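Local coordinates for protein lysozyme, putative (Bacillus anthracis, PDB 2WAG) that probably cleaves the glycan strands of bacterial cell-wall peptidoglycan as a family GH25 lysozyme, with retention of anomeric configuration, at residues A[26-34]-A[58-68]. Residues are numbered along the deposited sequence; the frame is centred on the assembly and turned at random. Where two conformers were deposited one is given.
Sequences GDIDWRELE and KNWTNANKTSM
Asn-59 OD1 is gripped from two sources, the indole N-H of Trp-30 and a water. Trp-30 NE1 reaches Asn-59 OD1 at 3.1 Å. The water donates to Asn-59 OD1 at 2.7 Å. The N-H bond is moderately bent (151°); the oxygen lies close to the indole plane, while NE1 is tilted from the amide's carbonyl plane. Ring and amide planes are 79° apart. The same water also donates to Gly-26 O and accepts from Ile-28 N, and a second water joins Gly-26 O to Asn-59 ND2, so that the amide is tied to the 26-28 loop through both its ends. A third water links Ile-28 O to Asn-62 ND2.

Trp-30, its CG anti to the carbonyl carbon, carries the indole toward helix 58-64, where it lies flat between two aliphatic groups. Ala-63 CB makes a CH-pi contact over one face, 3.7 Å from the centroid of the six-membered ring, and Ile-28 CG2 covers the opposite face. Asn-62 CB approaches Trp-30 CD1 obliquely at 3.4 Å. Met-68 SD lies at the ring edge, 4.2 Å from Trp-30 CE3.

Beyond the indole, the extended side chain of Glu-34 runs antiparallel alongside that of Thr-66, and Glu-34 OE2 accepts from Ser-67 N (2.7 Å), above the carboxylate plane. Thr-66 shapes this turn: OG1 accepts from Met-68 N, an ST turn, and also donates to Ala-63 O. At the other end, Asp-27 OD1 and Lys-58 NZ form a long salt bridge of 3.6 Å.

Helices 30-34 and 58-64 cross at -47°, with Trp-30 also resting on Val-19, Val-21 and Ala-41. The contact thus packs two helices against neighbouring parallel strands 17-21 and 40-47, as in the outer layer of the TIM-barrel-like GH25 fold.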
loop_
_atom_site.group_PDB
_atom_site.type_symbol
_atom_site.label_atom_id
_atom_site.label_comp_id
_atom_site.label_asym_id
_atom_site.label_seq_id
_atom_site.Cartn_x
_atom_site.Cartn_y
_atom_site.Cartn_z
ATOM N N GLY A 26 5.606 12.831 -5.866
ATOM C CA GLY A 26 6.687 13.626 -6.465
ATOM C C GLY A 26 6.195 14.580 -7.539
ATOM O O GLY A 26 5.050 15.038 -7.511
ATOM N N ASP A 27 7.085 14.905 -8.468
ATOM C CA ASP A 27 6.813 15.839 -9.554
ATOM C C ASP A 27 5.992 15.133 -10.633
ATOM O O ASP A 27 6.475 14.215 -11.292
ATOM C CB ASP A 27 8.153 16.319 -10.127
ATOM C CG ASP A 27 8.015 17.529 -11.032
ATOM O OD1 ASP A 27 6.905 18.074 -11.175
ATOM O OD2 ASP A 27 9.043 17.954 -11.602
ATOM N N ILE A 28 4.759 15.569 -10.815
ATOM C CA ILE A 28 3.879 14.936 -11.774
ATOM C C ILE A 28 3.824 15.722 -13.068
ATOM O O ILE A 28 3.671 16.946 -13.063
ATOM C CB ILE A 28 2.473 14.817 -11.200
ATOM C CG1 ILE A 28 2.476 13.862 -10.008
ATOM C CG2 ILE A 28 1.491 14.370 -12.273
ATOM C CD1 ILE A 28 1.318 14.083 -9.107
ATOM N N ASP A 29 3.966 15.007 -14.181
ATOM C CA ASP A 29 3.822 15.598 -15.494
ATOM C C ASP A 29 2.348 15.417 -15.869
ATOM O O ASP A 29 1.935 14.357 -16.352
ATOM C CB ASP A 29 4.729 14.878 -16.496
ATOM C CG ASP A 29 4.651 15.471 -17.898
ATOM O OD1 ASP A 29 3.678 16.172 -18.222
ATOM O OD2 ASP A 29 5.596 15.237 -18.689
ATOM N N TRP A 30 1.551 16.446 -15.617
ATOM C CA TRP A 30 0.105 16.331 -15.793
ATOM C C TRP A 30 -0.280 16.158 -17.251
ATOM O O TRP A 30 -1.225 15.429 -17.565
ATOM C CB TRP A 30 -0.611 17.542 -15.164
ATOM C CG TRP A 30 -0.537 17.461 -13.666
ATOM C CD1 TRP A 30 0.346 18.086 -12.833
ATOM C CD2 TRP A 30 -1.342 16.621 -12.840
ATOM N NE1 TRP A 30 0.112 17.700 -11.526
ATOM C CE2 TRP A 30 -0.926 16.808 -11.508
ATOM C CE3 TRP A 30 -2.380 15.727 -13.104
ATOM C CZ2 TRP A 30 -1.516 16.120 -10.439
ATOM C CZ3 TRP A 30 -2.962 15.048 -12.045
ATOM C CH2 TRP A 30 -2.533 15.247 -10.732
ATOM N N ARG A 31 0.467 16.784 -18.153
ATOM C CA ARG A 31 0.181 16.605 -19.572
ATOM C C ARG A 31 0.394 15.148 -20.000
ATOM O O ARG A 31 -0.331 14.624 -20.845
ATOM C CB ARG A 31 1.004 17.571 -20.434
ATOM C CG ARG A 31 2.331 18.024 -19.827
ATOM C CD ARG A 31 2.195 19.236 -18.872
ATOM N NE ARG A 31 2.381 18.887 -17.464
ATOM C CZ ARG A 31 2.537 19.765 -16.464
ATOM N NH1 ARG A 31 2.473 21.074 -16.691
ATOM N NH2 ARG A 31 2.686 19.328 -15.224
ATOM N N GLU A 32 1.383 14.488 -19.409
ATOM C CA GLU A 32 1.631 13.093 -19.717
ATOM C C GLU A 32 0.534 12.176 -19.191
ATOM O O GLU A 32 0.141 11.204 -19.856
ATOM C CB GLU A 32 3.000 12.656 -19.207
ATOM C CG GLU A 32 3.494 11.388 -19.880
ATOM C CD GLU A 32 3.800 11.548 -21.380
ATOM O OE1 GLU A 32 3.866 12.675 -21.898
ATOM O OE2 GLU A 32 3.969 10.515 -22.056
ATOM N N LEU A 33 0.001 12.482 -18.003
ATOM C CA LEU A 33 -1.159 11.716 -17.515
ATOM C C LEU A 33 -2.370 11.909 -18.412
ATOM O O LEU A 33 -3.118 10.958 -18.700
ATOM C CB LEU A 33 -1.516 12.054 -16.058
ATOM C CG LEU A 33 -0.511 11.600 -14.999
ATOM C CD1 LEU A 33 -0.926 12.112 -13.608
ATOM C CD2 LEU A 33 -0.362 10.082 -14.991
ATOM N N GLU A 34 -2.587 13.148 -18.840
ATOM C CA GLU A 34 -3.695 13.433 -19.738
ATOM C C GLU A 34 -3.585 12.597 -21.027
ATOM O O GLU A 34 -4.576 12.076 -21.524
ATOM C CB GLU A 34 -3.728 14.929 -20.047
ATOM C CG GLU A 34 -4.804 15.340 -21.024
ATOM C CD GLU A 34 -4.846 16.829 -21.238
ATOM O OE1 GLU A 34 -3.789 17.462 -21.392
ATOM O OE2 GLU A 34 -5.966 17.369 -21.228
ATOM N N LYS A 58 1.021 23.533 -6.498
ATOM C CA LYS A 58 1.622 23.230 -7.797
ATOM C C LYS A 58 0.757 22.239 -8.582
ATOM O O LYS A 58 0.498 22.430 -9.777
ATOM C CB LYS A 58 3.050 22.694 -7.599
ATOM C CG LYS A 58 3.691 22.057 -8.830
ATOM C CD LYS A 58 5.126 21.581 -8.570
ATOM C CE LYS A 58 5.181 20.370 -7.648
ATOM N NZ LYS A 58 6.396 19.545 -7.936
ATOM N N ASN A 59 0.310 21.173 -7.913
ATOM C CA ASN A 59 -0.510 20.183 -8.597
ATOM C C ASN A 59 -1.836 20.771 -9.054
ATOM O O ASN A 59 -2.306 20.497 -10.160
ATOM C CB ASN A 59 -0.767 18.975 -7.708
ATOM C CG ASN A 59 0.407 18.005 -7.673
ATOM O OD1 ASN A 59 1.141 17.864 -8.658
ATOM N ND2 ASN A 59 0.578 17.324 -6.542
ATOM N N TRP A 60 -2.458 21.573 -8.192
ATOM C CA TRP A 60 -3.732 22.175 -8.564
ATOM C C TRP A 60 -3.578 23.049 -9.802
ATOM O O TRP A 60 -4.346 22.939 -10.757
ATOM C CB TRP A 60 -4.259 22.998 -7.390
ATOM C CG TRP A 60 -5.577 23.666 -7.630
ATOM C CD1 TRP A 60 -5.779 24.970 -7.963
ATOM C CD2 TRP A 60 -6.877 23.072 -7.516
ATOM N NE1 TRP A 60 -7.119 25.227 -8.081
ATOM C CE2 TRP A 60 -7.823 24.084 -7.802
ATOM C CE3 TRP A 60 -7.334 21.786 -7.211
ATOM C CZ2 TRP A 60 -9.202 23.847 -7.799
ATOM C CZ3 TRP A 60 -8.708 21.548 -7.198
ATOM C CH2 TRP A 60 -9.628 22.576 -7.492
ATOM N N THR A 61 -2.564 23.899 -9.793
ATOM C CA THR A 61 -2.348 24.785 -10.929
ATOM C C THR A 61 -2.072 23.962 -12.189
ATOM O O THR A 61 -2.672 24.184 -13.242
ATOM C CB THR A 61 -1.167 25.709 -10.659
ATOM O OG1 THR A 61 -1.481 26.543 -9.534
ATOM C CG2 THR A 61 -0.875 26.568 -11.888
ATOM N N ASN A 62 -1.172 22.995 -12.095
ATOM C CA ASN A 62 -0.754 22.295 -13.312
ATOM C C ASN A 62 -1.848 21.378 -13.836
ATOM O O ASN A 62 -2.074 21.295 -15.053
ATOM C CB ASN A 62 0.536 21.511 -13.088
ATOM C CG ASN A 62 1.737 22.423 -12.870
ATOM O OD1 ASN A 62 1.678 23.610 -13.200
ATOM N ND2 ASN A 62 2.826 21.881 -12.324
ATOM N N ALA A 63 -2.554 20.693 -12.937
ATOM C CA ALA A 63 -3.593 19.788 -13.410
ATOM C C ALA A 63 -4.719 20.572 -14.074
ATOM O O ALA A 63 -5.293 20.147 -15.062
ATOM C CB ALA A 63 -4.125 18.931 -12.263
ATOM N N ASN A 64 -5.019 21.749 -13.540
ATOM C CA ASN A 64 -6.104 22.562 -14.085
ATOM C C ASN A 64 -5.783 23.170 -15.445
ATOM O O ASN A 64 -6.698 23.625 -16.130
ATOM C CB ASN A 64 -6.567 23.638 -13.084
ATOM C CG ASN A 64 -7.515 23.074 -12.043
ATOM O OD1 ASN A 64 -7.151 22.893 -10.867
ATOM N ND2 ASN A 64 -8.703 22.763 -12.460
ATOM N N LYS A 65 -4.508 23.167 -15.833
ATOM C CA LYS A 65 -4.134 23.619 -17.192
ATOM C C LYS A 65 -4.500 22.590 -18.257
ATOM O O LYS A 65 -4.552 22.913 -19.450
ATOM C CB LYS A 65 -2.643 23.948 -17.286
ATOM C CG LYS A 65 -2.252 25.213 -16.544
ATOM C CD LYS A 65 -0.750 25.444 -16.556
ATOM C CE LYS A 65 -0.400 26.668 -15.712
ATOM N NZ LYS A 65 0.997 27.145 -15.903
ATOM N N THR A 66 -4.711 21.344 -17.839
ATOM C CA THR A 66 -5.100 20.285 -18.767
ATOM C C THR A 66 -6.615 20.289 -18.958
ATOM O O THR A 66 -7.325 21.122 -18.368
ATOM C CB THR A 66 -4.663 18.877 -18.255
ATOM O OG1 THR A 66 -5.526 18.451 -17.194
ATOM C CG2 THR A 66 -3.187 18.857 -17.795
ATOM N N SER A 67 -7.117 19.329 -19.726
ATOM C CA SER A 67 -8.545 19.114 -19.941
ATOM C C SER A 67 -9.166 18.187 -18.890
ATOM O O SER A 67 -10.345 17.873 -18.973
ATOM C CB SER A 67 -8.768 18.508 -21.335
ATOM O OG SER A 67 -8.260 17.183 -21.396
ATOM N N MET A 68 -8.355 17.711 -17.947
ATOM C CA MET A 68 -8.859 16.775 -16.935
ATOM C C MET A 68 -9.810 17.460 -15.979
ATOM O O MET A 68 -9.661 18.649 -15.708
ATOM C CB MET A 68 -7.709 16.173 -16.115
ATOM C CG MET A 68 -6.698 15.343 -16.970
ATOM S SD MET A 68 -5.122 14.879 -16.174
ATOM C CE MET A 68 -5.836 13.828 -14.911
HETATM O O HOH W 1 2.602 15.227 -6.132
HETATM O O HOH W 2 3.816 17.490 -8.729
HETATM O O HOH W 3 3.042 19.087 -11.337
#